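C-domain type II peptide synthetase (Streptomyces globisporus, PDB 4ZNM) belongs to the condensation-domain family of peptide synthetases, whose members share a two-lobed fold related to the CoA-dependent acyltransferases. Local coordinates at residues 218-223 and 315-320; 223-228 and 356-361; 365-370 and 430-435. All coordinates share one frame; numbering follows the deposited sequence. Where two conformers were deposited one is given.

Interaction 1. Residues 218-223 and 315-320; sequences KRLQGA and PLRTDL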
ATOM      1  N   LYS A 218      20.083 -16.467 -11.248  1.00 33.55           N
ATOM      2  CA  LYS A 218      21.114 -16.965 -10.325  1.00 33.94           C
ATOM      3  C   LYS A 218      20.715 -16.723  -8.881  1.00 33.27           C
ATOM      4  O   LYS A 218      20.777 -17.620  -8.059  1.00 32.62           O
ATOM      5  CB  LYS A 218      22.473 -16.306 -10.585  1.00 52.07           C
ATOM      6  CG  LYS A 218      23.044 -16.555 -11.971  1.00 79.86           C
ATOM      7  CD  LYS A 218      24.309 -15.731 -12.214  1.00104.31           C
ATOM      8  CE  LYS A 218      24.929 -16.057 -13.569  1.00113.11           C
ATOM      9  NZ  LYS A 218      26.124 -15.220 -13.875  1.00109.42           N
ATOM     10  N   ARG A 219      20.321 -15.492  -8.568  1.00 32.10           N
ATOM     11  CA  ARG A 219      20.013 -15.132  -7.193  1.00 33.21           C
ATOM     12  C   ARG A 219      18.870 -15.942  -6.590  1.00 30.12           C
ATOM     13  O   ARG A 219      18.878 -16.267  -5.407  1.00 29.73           O
ATOM     14  CB  ARG A 219      19.656 -13.661  -7.113  1.00 30.73           C
ATOM     15  CG  ARG A 219      19.666 -13.124  -5.701  1.00 38.01           C
ATOM     16  CD  ARG A 219      21.083 -13.129  -5.084  1.00 41.29           C
ATOM     17  NE  ARG A 219      21.012 -12.309  -3.904  1.00 44.63           N
ATOM     18  CZ  ARG A 219      20.514 -12.712  -2.739  1.00 45.05           C
ATOM     19  NH1 ARG A 219      20.109 -13.964  -2.575  1.00 48.73           N
ATOM     20  NH2 ARG A 219      20.439 -11.852  -1.729  1.00 39.83           N
ATOM     21  N   LEU A 220      17.861 -16.235  -7.396  1.00 29.84           N
ATOM     22  CA  LEU A 220      16.691 -16.939  -6.910  1.00 28.93           C
ATOM     23  C   LEU A 220      16.656 -18.414  -7.299  1.00 29.38           C
ATOM     24  O   LEU A 220      15.617 -19.070  -7.209  1.00 29.23           O
ATOM     25  CB  LEU A 220      15.450 -16.246  -7.434  1.00 29.18           C
ATOM     26  CG  LEU A 220      15.246 -14.854  -6.872  1.00 27.57           C
ATOM     27  CD1 LEU A 220      13.974 -14.255  -7.433  1.00 26.92           C
ATOM     28  CD2 LEU A 220      15.242 -14.835  -5.340  1.00 26.86           C
ATOM     29  N   GLN A 221      17.804 -18.937  -7.702  1.00 35.67           N
ATOM     30  CA  GLN A 221      17.936 -20.356  -7.973  1.00 38.89           C
ATOM     31  C   GLN A 221      17.466 -21.190  -6.782  1.00 30.35           C
ATOM     32  O   GLN A 221      18.081 -21.153  -5.713  1.00 31.11           O
ATOM     33  CB  GLN A 221      19.382 -20.694  -8.294  1.00 45.56           C
ATOM     34  CG  GLN A 221      19.653 -22.155  -8.545  1.00 61.40           C
ATOM     35  CD  GLN A 221      19.451 -22.512  -9.981  1.00 84.36           C
ATOM     36  OE1 GLN A 221      18.326 -22.519 -10.475  1.00 83.40           O
ATOM     37  NE2 GLN A 221      20.546 -22.790 -10.681  1.00 99.83           N
ATOM     38  N   GLY A 222      16.405 -21.963  -6.977  1.00 38.02           N
ATOM     39  CA  GLY A 222      15.907 -22.831  -5.929  1.00 35.32           C
ATOM     40  C   GLY A 222      15.204 -22.092  -4.816  1.00 39.95           C
ATOM     41  O   GLY A 222      14.871 -22.687  -3.789  1.00 42.64           O
ATOM     42  N   ALA A 223      14.964 -20.796  -5.001  1.00 31.21           N
ATOM     43  CA  ALA A 223      14.273 -20.045  -3.993  1.00 26.93           C
ATOM     44  C   ALA A 223      12.757 -20.293  -4.068  1.00 29.37           C
ATOM     45  O   ALA A 223      12.178 -20.466  -5.153  1.00 30.21           O
ATOM     46  CB  ALA A 223      14.563 -18.583  -4.139  1.00 28.49           C
ATOM     47  N   PRO A 315      11.034  -9.571  -4.914  1.00 25.46           N
ATOM     48  CA  PRO A 315      11.427 -10.599  -3.938  1.00 26.12           C
ATOM     49  C   PRO A 315      12.799 -10.341  -3.321  1.00 22.74           C
ATOM     50  O   PRO A 315      13.761 -10.025  -4.023  1.00 29.41           O
ATOM     51  CB  PRO A 315      11.408 -11.889  -4.758  1.00 28.47           C
ATOM     52  CG  PRO A 315      11.485 -11.463  -6.183  1.00 35.27           C
ATOM     53  CD  PRO A 315      10.894 -10.107  -6.276  1.00 32.44           C
ATOM     54  N   LEU A 316      12.856 -10.464  -1.998  1.00 24.13           N
ATOM     55  CA  LEU A 316      14.075 -10.210  -1.220  1.00 23.19           C
ATOM     56  C   LEU A 316      14.518 -11.510  -0.589  1.00 27.35           C
ATOM     57  O   LEU A 316      13.843 -12.013   0.306  1.00 25.91           O
ATOM     58  CB  LEU A 316      13.822  -9.158  -0.129  1.00 22.42           C
ATOM     59  CG  LEU A 316      13.331  -7.813  -0.647  1.00 22.57           C
ATOM     60  CD1 LEU A 316      13.111  -6.808   0.446  1.00 30.40           C
ATOM     61  CD2 LEU A 316      14.269  -7.243  -1.679  1.00 26.37           C
ATOM     62  N   ARG A 317      15.630 -12.056  -1.074  1.00 26.79           N
ATOM     63  CA  ARG A 317      16.154 -13.314  -0.556  1.00 25.35           C
ATOM     64  C   ARG A 317      17.402 -13.090   0.261  1.00 26.74           C
ATOM     65  O   ARG A 317      18.378 -12.593  -0.262  1.00 26.12           O
ATOM     66  CB  ARG A 317      16.489 -14.265  -1.686  1.00 30.59           C
ATOM     67  CG  ARG A 317      17.000 -15.610  -1.202  1.00 31.84           C
ATOM     68  CD  ARG A 317      17.296 -16.522  -2.364  1.00 28.66           C
ATOM     69  NE  ARG A 317      17.472 -17.921  -1.953  1.00 30.10           N
ATOM     70  CZ  ARG A 317      17.922 -18.883  -2.752  1.00 32.74           C
ATOM     71  NH1 ARG A 317      18.273 -18.616  -3.999  1.00 33.53           N
ATOM     72  NH2 ARG A 317      17.998 -20.123  -2.320  1.00 37.20           N
ATOM     73  N   THR A 318      17.367 -13.501   1.526  1.00 25.87           N
ATOM     74  CA  THR A 318      18.517 -13.353   2.417  1.00 27.91           C
ATOM     75  C   THR A 318      18.818 -14.657   3.130  1.00 28.38           C
ATOM     76  O   THR A 318      17.906 -15.377   3.569  1.00 29.73           O
ATOM     77  CB  THR A 318      18.267 -12.265   3.473  1.00 30.93           C
ATOM     78  OG1 THR A 318      17.831 -11.078   2.821  1.00 30.93           O
ATOM     79  CG2 THR A 318      19.541 -11.943   4.263  1.00 36.05           C
ATOM     80  N   ASP A 319      20.106 -14.943   3.254  1.00 33.48           N
ATOM     81  CA  ASP A 319      20.585 -16.139   3.935  1.00 30.08           C
ATOM     82  C   ASP A 319      21.024 -15.766   5.321  1.00 29.23           C
ATOM     83  O   ASP A 319      22.003 -15.040   5.478  1.00 33.92           O
ATOM     84  CB  ASP A 319      21.743 -16.766   3.181  1.00 38.84           C
ATOM     85  CG  ASP A 319      22.227 -18.067   3.826  1.00 46.54           C
ATOM     86  OD1 ASP A 319      21.578 -18.549   4.780  1.00 49.24           O
ATOM     87  OD2 ASP A 319      23.250 -18.605   3.361  1.00 53.25           O
ATOM     88  N   LEU A 320      20.294 -16.253   6.311  1.00 29.10           N
ATOM     89  CA  LEU A 320      20.512 -15.906   7.707  1.00 30.57           C
ATOM     90  C   LEU A 320      21.430 -16.915   8.387  1.00 38.03           C
ATOM     91  O   LEU A 320      21.700 -16.803   9.587  1.00 33.22           O
ATOM     92  CB  LEU A 320      19.191 -15.861   8.469  1.00 36.38           C
ATOM     93  CG  LEU A 320      18.432 -14.527   8.496  1.00 47.87           C
ATOM     94  CD1 LEU A 320      18.009 -14.077   7.105  1.00 54.87           C
ATOM     95  CD2 LEU A 320      17.238 -14.692   9.397  1.00 46.87           C
TER
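Arg317 reaches from strand 312-319 to the end of helix 207-219 and grips two backbone carbonyls there with one nitrogen. Its CG stands anti to the backbone N (chi1 -178°), and the chain runs extended from CG to NE, delivering the guanidinium to the turn that follows the helix. Arg317 NH1 donates to Arg219 O at 2.8 Å, with the acceptor close to the guanidinium plane, and also to Gln221 O at 3.1 Å, where the donor stands well above the carbonyl plane. Ala223 CB covers one face of the group, 3.6 Å from Arg317 CZ, and NE turns to a salt bridge with Asp288 on the neighbouring strand.

Arg219 returns the gesture. Its chain bends at chi2 (66°), and Arg219 NH2 donates to Arg317 O at 2.6 Å, the donor lying nearly in line with the C=O bond although the hydrogen bond is bent at the hydrogen. The same carbonyl also meets Thr336. The two guanidinium planes are only 25° apart, yet the like charges lie near each other, Arg219 NH1 4.8 Å from Arg317 NE. Acidic partners probably ease that repulsion, Glu339 for Arg219 and Asp288 for Arg317.

Leu220 supplies the apolar part. Its CD2 lies 3.9 Å from Arg317 CB, the two side chains sliding past each other in opposite directions, while Leu220 CD1 meets Pro315 CG at 3.9 Å.

Leu220 is the first residue to leave helical geometry, and from it a type II turn runs to Ala223, with Gly222 at positive phi. Arg317 NH1 thus takes one carbonyl from the last turn of the helix and one from the type II turn beyond it, a helix-to-sheet junction that joins helix 207-219 to the two-stranded sheet of 288-295 and 312-319.

Interaction 2. Residues 223-228 and 356-361; sequences ARIIGL and ELMASA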
ATOM      1  N   ALA A 223      14.964 -20.796  -5.001  1.00 31.21           N
ATOM      2  CA  ALA A 223      14.273 -20.045  -3.993  1.00 26.93           C
ATOM      3  C   ALA A 223      12.757 -20.293  -4.068  1.00 29.37           C
ATOM      4  O   ALA A 223      12.178 -20.466  -5.153  1.00 30.21           O
ATOM      5  CB  ALA A 223      14.563 -18.583  -4.139  1.00 28.49           C
ATOM      6  N   ARG A 224      12.124 -20.264  -2.898  1.00 31.28           N
ATOM      7  CA  ARG A 224      10.688 -20.332  -2.786  1.00 31.47           C
ATOM      8  C   ARG A 224      10.281 -19.261  -1.786  1.00 27.92           C
ATOM      9  O   ARG A 224      10.782 -19.259  -0.670  1.00 27.51           O
ATOM     10  CB  ARG A 224      10.230 -21.717  -2.321  1.00 29.62           C
ATOM     11  CG  ARG A 224      10.611 -22.875  -3.256  1.00 36.82           C
ATOM     12  CD  ARG A 224       9.668 -22.977  -4.447  1.00 42.04           C
ATOM     13  NE  ARG A 224       9.885 -24.193  -5.230  1.00 38.57           N
ATOM     14  CZ  ARG A 224      10.916 -24.391  -6.053  1.00 43.00           C
ATOM     15  NH1 ARG A 224      11.859 -23.466  -6.201  1.00 34.00           N
ATOM     16  NH2 ARG A 224      11.010 -25.525  -6.726  1.00 52.33           N
ATOM     17  N   ILE A 225       9.389 -18.354  -2.186  1.00 23.61           N
ATOM     18  CA  ILE A 225       8.812 -17.398  -1.243  1.00 23.84           C
ATOM     19  C   ILE A 225       8.297 -18.184  -0.037  1.00 28.64           C
ATOM     20  O   ILE A 225       7.652 -19.201  -0.197  1.00 24.98           O
ATOM     21  CB  ILE A 225       7.692 -16.561  -1.866  1.00 25.58           C
ATOM     22  CG1 ILE A 225       8.275 -15.596  -2.909  1.00 25.58           C
ATOM     23  CG2 ILE A 225       6.986 -15.760  -0.794  1.00 29.07           C
ATOM     24  CD1 ILE A 225       7.221 -14.959  -3.827  1.00 22.57           C
ATOM     25  N   ILE A 226       8.561 -17.686   1.166  1.00 23.84           N
ATOM     26  CA  ILE A 226       8.172 -18.382   2.377  1.00 24.37           C
ATOM     27  C   ILE A 226       6.651 -18.273   2.557  1.00 27.30           C
ATOM     28  O   ILE A 226       6.058 -17.189   2.410  1.00 29.25           O
ATOM     29  CB  ILE A 226       8.958 -17.831   3.602  1.00 36.90           C
ATOM     30  CG1 ILE A 226       8.815 -18.735   4.816  1.00 44.61           C
ATOM     31  CG2 ILE A 226       8.487 -16.494   3.985  1.00 43.77           C
ATOM     32  CD1 ILE A 226      10.087 -18.800   5.615  1.00 51.22           C
ATOM     33  N   GLY A 227       6.032 -19.420   2.831  1.00 31.83           N
ATOM     34  CA  GLY A 227       4.602 -19.501   3.103  1.00 35.56           C
ATOM     35  C   GLY A 227       4.254 -19.521   4.581  1.00 35.44           C
ATOM     36  O   GLY A 227       4.994 -20.066   5.398  1.00 40.34           O
ATOM     37  N   LEU A 228       3.137 -18.881   4.927  1.00 31.18           N
ATOM     38  CA  LEU A 228       2.564 -18.969   6.274  1.00 28.10           C
ATOM     39  C   LEU A 228       1.449 -20.006   6.312  1.00 29.67           C
ATOM     40  O   LEU A 228       0.547 -19.982   5.465  1.00 31.02           O
ATOM     41  CB  LEU A 228       2.000 -17.618   6.708  1.00 28.57           C
ATOM     42  CG  LEU A 228       2.983 -16.458   6.769  1.00 26.69           C
ATOM     43  CD1 LEU A 228       2.211 -15.215   7.174  1.00 28.39           C
ATOM     44  CD2 LEU A 228       4.115 -16.777   7.749  1.00 33.52           C
ATOM     45  N   GLU A 356       9.006 -21.298 -10.318  1.00 34.64           N
ATOM     46  CA  GLU A 356       8.545 -22.037  -9.133  1.00 37.14           C
ATOM     47  C   GLU A 356       8.576 -21.166  -7.865  1.00 33.46           C
ATOM     48  O   GLU A 356       8.210 -21.623  -6.787  1.00 33.74           O
ATOM     49  CB  GLU A 356       9.385 -23.307  -8.909  1.00 43.77           C
ATOM     50  CG  GLU A 356       9.405 -24.319 -10.072  1.00 54.65           C
ATOM     51  CD  GLU A 356       8.037 -24.883 -10.433  1.00 66.58           C
ATOM     52  OE1 GLU A 356       7.128 -24.866  -9.581  1.00 61.19           O
ATOM     53  OE2 GLU A 356       7.865 -25.350 -11.578  1.00 82.10           O
ATOM     54  N   LEU A 357       9.010 -19.917  -8.000  1.00 31.34           N
ATOM     55  CA  LEU A 357       9.149 -19.014  -6.864  1.00 28.59           C
ATOM     56  C   LEU A 357       7.908 -18.963  -5.954  1.00 33.65           C
ATOM     57  O   LEU A 357       8.032 -18.809  -4.730  1.00 30.98           O
ATOM     58  CB  LEU A 357       9.464 -17.596  -7.355  1.00 30.18           C
ATOM     59  CG  LEU A 357       9.792 -16.581  -6.251  1.00 30.20           C
ATOM     60  CD1 LEU A 357      11.134 -16.944  -5.585  1.00 31.69           C
ATOM     61  CD2 LEU A 357       9.825 -15.182  -6.812  1.00 25.24           C
HETATM   62  N   MSE A 358       6.712 -19.067  -6.535  1.00 30.06           N
HETATM   63  CA  MSE A 358       5.511 -18.859  -5.739  1.00 31.34           C
HETATM   64  C   MSE A 358       4.800 -20.153  -5.405  1.00 35.33           C
HETATM   65  O   MSE A 358       3.635 -20.127  -5.026  1.00 39.67           O
HETATM   66  CB  MSE A 358       4.520 -17.953  -6.470  1.00 37.91           C
HETATM   67  CG  MSE A 358       4.953 -16.504  -6.696  1.00 46.18           C
HETATM   68 SE   MSE A 358       3.536 -15.627  -7.696  0.62 47.15          SE
HETATM   69  CE  MSE A 358       3.839 -16.639  -9.348  1.00 65.35           C
ATOM     70  N   ALA A 359       5.463 -21.288  -5.544  1.00 32.19           N
ATOM     71  CA  ALA A 359       4.762 -22.570  -5.359  1.00 47.23           C
ATOM     72  C   ALA A 359       4.073 -22.763  -3.984  1.00 60.88           C
ATOM     73  O   ALA A 359       3.460 -23.798  -3.761  1.00 66.70           O
ATOM     74  CB  ALA A 359       5.709 -23.697  -5.603  1.00 49.90           C
ATOM     75  N   SER A 360       4.186 -21.772  -3.095  0.51 55.96           N
ATOM     76  CA  SER A 360       3.455 -21.771  -1.820  0.51 47.29           C
ATOM     77  C   SER A 360       2.455 -20.605  -1.711  0.51 39.98           C
ATOM     78  O   SER A 360       2.086 -20.159  -0.616  0.51 32.20           O
ATOM     79  CB  SER A 360       4.431 -21.736  -0.649  0.51 40.51           C
ATOM     80  OG  SER A 360       4.717 -23.060  -0.238  0.51 42.88           O
ATOM     81  N   ALA A 361       2.012 -20.126  -2.864  1.00 39.09           N
ATOM     82  CA  ALA A 361       0.986 -19.117  -2.917  1.00 44.83           C
ATOM     83  C   ALA A 361      -0.352 -19.779  -2.934  1.00 48.57           C
ATOM     84  O   ALA A 361      -1.302 -19.313  -2.262  1.00 49.22           O
ATOM     85  CB  ALA A 361       1.158 -18.235  -4.145  1.00 61.34           C
TER
HETATM   86  O   HOH W   1       6.779 -20.088  -2.772  1.00 40.97           O
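Leu357 O is held twice: Ile225 N donates to it at 2.9 Å, in the carbonyl plane, and a water donates to it at 2.7 Å. The same water donates to Ile225 O at 2.9 Å and accepts from Ser360 N, so one solvent molecule links both segments. The direct bond and the water join the approach to strand 227-229 to an irregular segment, 356-361, that opens with a type I turn from Glu356 to Ala359.

Beside this polar centre the apolar branches pack together. Leu357 has CG anti to its backbone N (chi1 -173°), which turns it back on Ile225: Leu357 CG meets Ile225 CG1 at 3.8 Å, the side chains crossing at a slant. Ile225 CD1 also touches Met358 CG, a selenomethionine in this crystal, while Leu357 CD1 packs against Ala223 CB at 4.1 Å.

On the exposed flank, Arg224 lies alongside Glu356, pointing the same way. Glu356 CB sits over the centre of one guanidinium face, 3.4 Å from Arg224 CZ, while the backbone O of Glu356 lies beside Arg224 CD. The opposite charges stay apart, with Arg224 NH2 4.9 Å from Glu356 OE1, so any attraction is probably modest. What steadies the guanidinium is nearer home, for Arg224 NH1 donates to Ala223 O of its own segment at 3.2 Å, from well above the carbonyl plane.

Around this seam, Ile225 presses on Thr290 and Pro292 of strand 288-295 and on Phe313 of strand 312-319, and Leu357 on Pro315 of the latter and on Ile351. Ile226 faces away, toward Leu280 of helix 268-284, as the chain leads into strand 227-229.

Interaction 3. Residues 365-370 and 430-435; sequences NHQISV and TNRFKD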
ATOM      1  N   ASN A 365      -2.776 -25.175   2.147  1.00 34.02           N
ATOM      2  CA  ASN A 365      -2.567 -24.915   3.556  1.00 36.63           C
ATOM      3  C   ASN A 365      -1.591 -23.783   3.831  1.00 34.60           C
ATOM      4  O   ASN A 365      -1.211 -23.574   4.977  1.00 33.16           O
ATOM      5  CB  ASN A 365      -2.086 -26.190   4.236  1.00 48.48           C
ATOM      6  CG  ASN A 365      -3.196 -27.223   4.362  1.00 63.44           C
ATOM      7  OD1 ASN A 365      -3.146 -28.281   3.735  1.00 72.46           O
ATOM      8  ND2 ASN A 365      -4.220 -26.905   5.162  1.00 62.13           N
ATOM      9  N   HIS A 366      -1.155 -23.068   2.798  1.00 33.25           N
ATOM     10  CA  HIS A 366      -0.298 -21.895   3.038  1.00 29.37           C
ATOM     11  C   HIS A 366      -0.686 -20.694   2.181  1.00 32.25           C
ATOM     12  O   HIS A 366      -1.334 -20.852   1.146  1.00 29.24           O
ATOM     13  CB  HIS A 366       1.185 -22.215   2.786  1.00 33.18           C
ATOM     14  CG  HIS A 366       1.693 -23.374   3.588  1.00 40.47           C
ATOM     15  ND1 HIS A 366       2.451 -23.224   4.731  1.00 35.28           N
ATOM     16  CD2 HIS A 366       1.534 -24.704   3.413  1.00 35.36           C
ATOM     17  CE1 HIS A 366       2.737 -24.414   5.225  1.00 42.10           C
ATOM     18  NE2 HIS A 366       2.193 -25.328   4.444  1.00 42.38           N
ATOM     19  N   GLN A 367      -0.254 -19.506   2.627  1.00 27.49           N
ATOM     20  CA  GLN A 367      -0.258 -18.314   1.804  1.00 26.75           C
ATOM     21  C   GLN A 367       1.040 -17.543   1.916  1.00 25.67           C
ATOM     22  O   GLN A 367       1.765 -17.622   2.909  1.00 27.50           O
ATOM     23  CB  GLN A 367      -1.406 -17.388   2.200  1.00 28.54           C
ATOM     24  CG  GLN A 367      -2.775 -17.839   1.820  1.00 27.82           C
ATOM     25  CD  GLN A 367      -3.832 -16.823   2.269  1.00 27.81           C
ATOM     26  OE1 GLN A 367      -3.974 -16.570   3.458  1.00 27.67           O
ATOM     27  NE2 GLN A 367      -4.543 -16.214   1.313  1.00 28.06           N
ATOM     28  N   ILE A 368       1.319 -16.739   0.918  1.00 25.21           N
ATOM     29  CA  ILE A 368       2.492 -15.923   1.011  1.00 24.33           C
ATOM     30  C   ILE A 368       2.169 -14.619   1.747  1.00 23.77           C
ATOM     31  O   ILE A 368       1.036 -14.137   1.735  1.00 24.01           O
ATOM     32  CB  ILE A 368       3.099 -15.644  -0.348  1.00 39.99           C
ATOM     33  CG1 ILE A 368       2.131 -14.925  -1.255  1.00 42.26           C
ATOM     34  CG2 ILE A 368       3.545 -16.939  -1.004  1.00 57.79           C
ATOM     35  CD1 ILE A 368       2.829 -13.822  -1.976  1.00 54.77           C
ATOM     36  N   SER A 369       3.193 -14.082   2.390  1.00 23.16           N
ATOM     37  CA  SER A 369       3.112 -12.789   3.020  1.00 23.09           C
ATOM     38  C   SER A 369       4.058 -11.809   2.351  1.00 22.22           C
ATOM     39  O   SER A 369       5.086 -12.177   1.767  1.00 24.76           O
ATOM     40  CB  SER A 369       3.428 -12.889   4.511  1.00 27.52           C
ATOM     41  OG  SER A 369       4.824 -12.988   4.704  1.00 29.08           O
ATOM     42  N   VAL A 370       3.655 -10.554   2.417  1.00 22.07           N
ATOM     43  CA  VAL A 370       4.403  -9.432   1.894  1.00 21.77           C
ATOM     44  C   VAL A 370       4.684  -8.454   3.044  1.00 21.60           C
ATOM     45  O   VAL A 370       3.815  -8.196   3.872  1.00 23.42           O
ATOM     46  CB  VAL A 370       3.605  -8.706   0.788  1.00 22.02           C
ATOM     47  CG1 VAL A 370       4.385  -7.559   0.226  1.00 26.78           C
ATOM     48  CG2 VAL A 370       3.231  -9.653  -0.347  1.00 22.59           C
ATOM     49  N   THR A 430      -9.874 -13.480   5.811  1.00 24.03           N
ATOM     50  CA  THR A 430     -10.630 -14.115   6.887  1.00 23.00           C
ATOM     51  C   THR A 430     -11.151 -15.490   6.489  1.00 29.17           C
ATOM     52  O   THR A 430     -11.534 -16.293   7.348  1.00 24.35           O
ATOM     53  CB  THR A 430     -11.800 -13.210   7.316  1.00 26.47           C
ATOM     54  OG1 THR A 430     -12.515 -12.771   6.162  1.00 27.17           O
ATOM     55  CG2 THR A 430     -11.279 -11.993   8.006  1.00 27.12           C
ATOM     56  N   ASN A 431     -11.132 -15.791   5.195  1.00 25.29           N
ATOM     57  CA  ASN A 431     -11.399 -17.157   4.737  1.00 29.39           C
ATOM     58  C   ASN A 431     -10.188 -18.103   4.936  1.00 31.42           C
ATOM     59  O   ASN A 431     -10.264 -19.283   4.612  1.00 27.59           O
ATOM     60  CB  ASN A 431     -11.807 -17.156   3.267  1.00 22.56           C
ATOM     61  CG  ASN A 431     -10.879 -16.339   2.412  1.00 27.04           C
ATOM     62  OD1 ASN A 431     -10.648 -15.177   2.693  1.00 27.01           O
ATOM     63  ND2 ASN A 431     -10.355 -16.934   1.356  1.00 29.41           N
ATOM     64  N   ARG A 432      -9.089 -17.602   5.490  1.00 22.39           N
ATOM     65  CA  ARG A 432      -7.884 -18.409   5.643  1.00 22.46           C
ATOM     66  C   ARG A 432      -7.309 -18.293   7.042  1.00 22.44           C
ATOM     67  O   ARG A 432      -6.721 -19.231   7.537  1.00 26.90           O
ATOM     68  CB  ARG A 432      -6.823 -17.977   4.622  1.00 21.80           C
ATOM     69  CG  ARG A 432      -7.213 -18.204   3.148  1.00 25.12           C
ATOM     70  CD  ARG A 432      -7.474 -19.689   2.777  1.00 23.90           C
ATOM     71  NE  ARG A 432      -6.303 -20.543   2.875  1.00 24.20           N
ATOM     72  CZ  ARG A 432      -5.394 -20.678   1.919  1.00 22.95           C
ATOM     73  NH1 ARG A 432      -5.506 -19.995   0.791  1.00 27.90           N
ATOM     74  NH2 ARG A 432      -4.353 -21.490   2.109  1.00 30.85           N
ATOM     75  N   PHE A 433      -7.457 -17.130   7.675  1.00 21.89           N
ATOM     76  CA  PHE A 433      -6.901 -16.938   9.010  1.00 21.70           C
ATOM     77  C   PHE A 433      -7.931 -16.463   9.987  1.00 24.83           C
ATOM     78  O   PHE A 433      -8.737 -15.591   9.671  1.00 22.44           O
ATOM     79  CB  PHE A 433      -5.749 -15.921   8.989  1.00 23.19           C
ATOM     80  CG  PHE A 433      -4.448 -16.484   8.493  1.00 23.68           C
ATOM     81  CD1 PHE A 433      -3.686 -17.313   9.313  1.00 22.36           C
ATOM     82  CD2 PHE A 433      -3.981 -16.184   7.220  1.00 20.33           C
ATOM     83  CE1 PHE A 433      -2.468 -17.831   8.870  1.00 26.99           C
ATOM     84  CE2 PHE A 433      -2.777 -16.684   6.758  1.00 27.40           C
ATOM     85  CZ  PHE A 433      -2.002 -17.504   7.591  1.00 21.72           C
ATOM     86  N   LYS A 434      -7.850 -17.004  11.198  1.00 27.45           N
ATOM     87  CA  LYS A 434      -8.550 -16.465  12.352  1.00 32.06           C
ATOM     88  C   LYS A 434      -7.864 -15.227  12.916  1.00 30.37           C
ATOM     89  O   LYS A 434      -6.625 -15.099  12.854  1.00 29.09           O
ATOM     90  CB  LYS A 434      -8.638 -17.528  13.435  1.00 35.63           C
ATOM     91  CG  LYS A 434      -9.554 -18.677  13.079  1.00 44.34           C
ATOM     92  CD  LYS A 434      -9.169 -19.912  13.869  1.00 71.65           C
ATOM     93  CE  LYS A 434     -10.377 -20.771  14.199  1.00 94.07           C
ATOM     94  NZ  LYS A 434     -10.027 -22.216  14.186  1.00108.51           N
ATOM     95  N   ASP A 435      -8.663 -14.337  13.503  1.00 28.82           N
ATOM     96  CA  ASP A 435      -8.149 -13.059  14.033  1.00 29.17           C
ATOM     97  C   ASP A 435      -7.097 -13.242  15.131  1.00 32.32           C
ATOM     98  O   ASP A 435      -6.127 -12.487  15.210  1.00 29.47           O
ATOM     99  CB  ASP A 435      -9.294 -12.215  14.591  1.00 30.07           C
ATOM    100  CG  ASP A 435     -10.321 -11.849  13.531  1.00 35.55           C
ATOM    101  OD1 ASP A 435      -9.929 -11.632  12.364  1.00 35.36           O
ATOM    102  OD2 ASP A 435     -11.527 -11.785  13.867  1.00 41.25           O
TER
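The Arg432 guanidinium takes the Gln367 side chain over one face, with Gln367 CG 3.6 Å from Arg432 NH1 and offset toward the rim, while Asn365 C lies in plane at its edge. The Gln367 amide is stacked on the group, the planes 28° apart. This is a loop packed against a strand in the C-terminal lobe of the condensation fold: Gln367 rises from strand 366-373 of the five-stranded mixed sheet, and Arg432 belongs to the connection between strand 422-429 and helix 435-454.

Torsions chi2 and chi3 bend the Arg432 chain, and Arg432 NH2 makes a weak bond to His366 O at 3.2 Å. Firmer partners lie outside the segments: NE donates to Ile232 O, and NH2 also meets Thr230. Arg432 thereby ties its loop both to the start of strand 366-373 and to the chain after strand 227-229. Gln367 is fixed likewise, its NE2 bonding to Asp408 and Asn429, which settles the rotation of the amide. The other end of that amide points to carbon: Gln367 OE1 rests 3.4 Å from Arg432 CB and 3.5 Å from Phe433 CE2.

How the interactions relate
The three contacts illustrate how chemistry follows position. Interactions 1 and 2 share Ala223 and form one continuous patch, since Leu357 CD2 packs on Pro315 CG at 4.1 Å; both are partly buried. Interaction 3 is more buried and lies nearer the chain's centre. It connects to interaction 2 through the sheet, where strands 227-229 and 366-373 are neighbours and Leu228 N probably bonds to Gln367 O. Interactions 1 and 3 do not touch. Arginine serves differently in each: as a donor to carbonyls at a helix end and the following turn in interaction 1, as a flat lid on an aliphatic carbon in interaction 2, and in interaction 3 as a stacked group tying loops to a strand. In interaction 2 a water also bridges the segments.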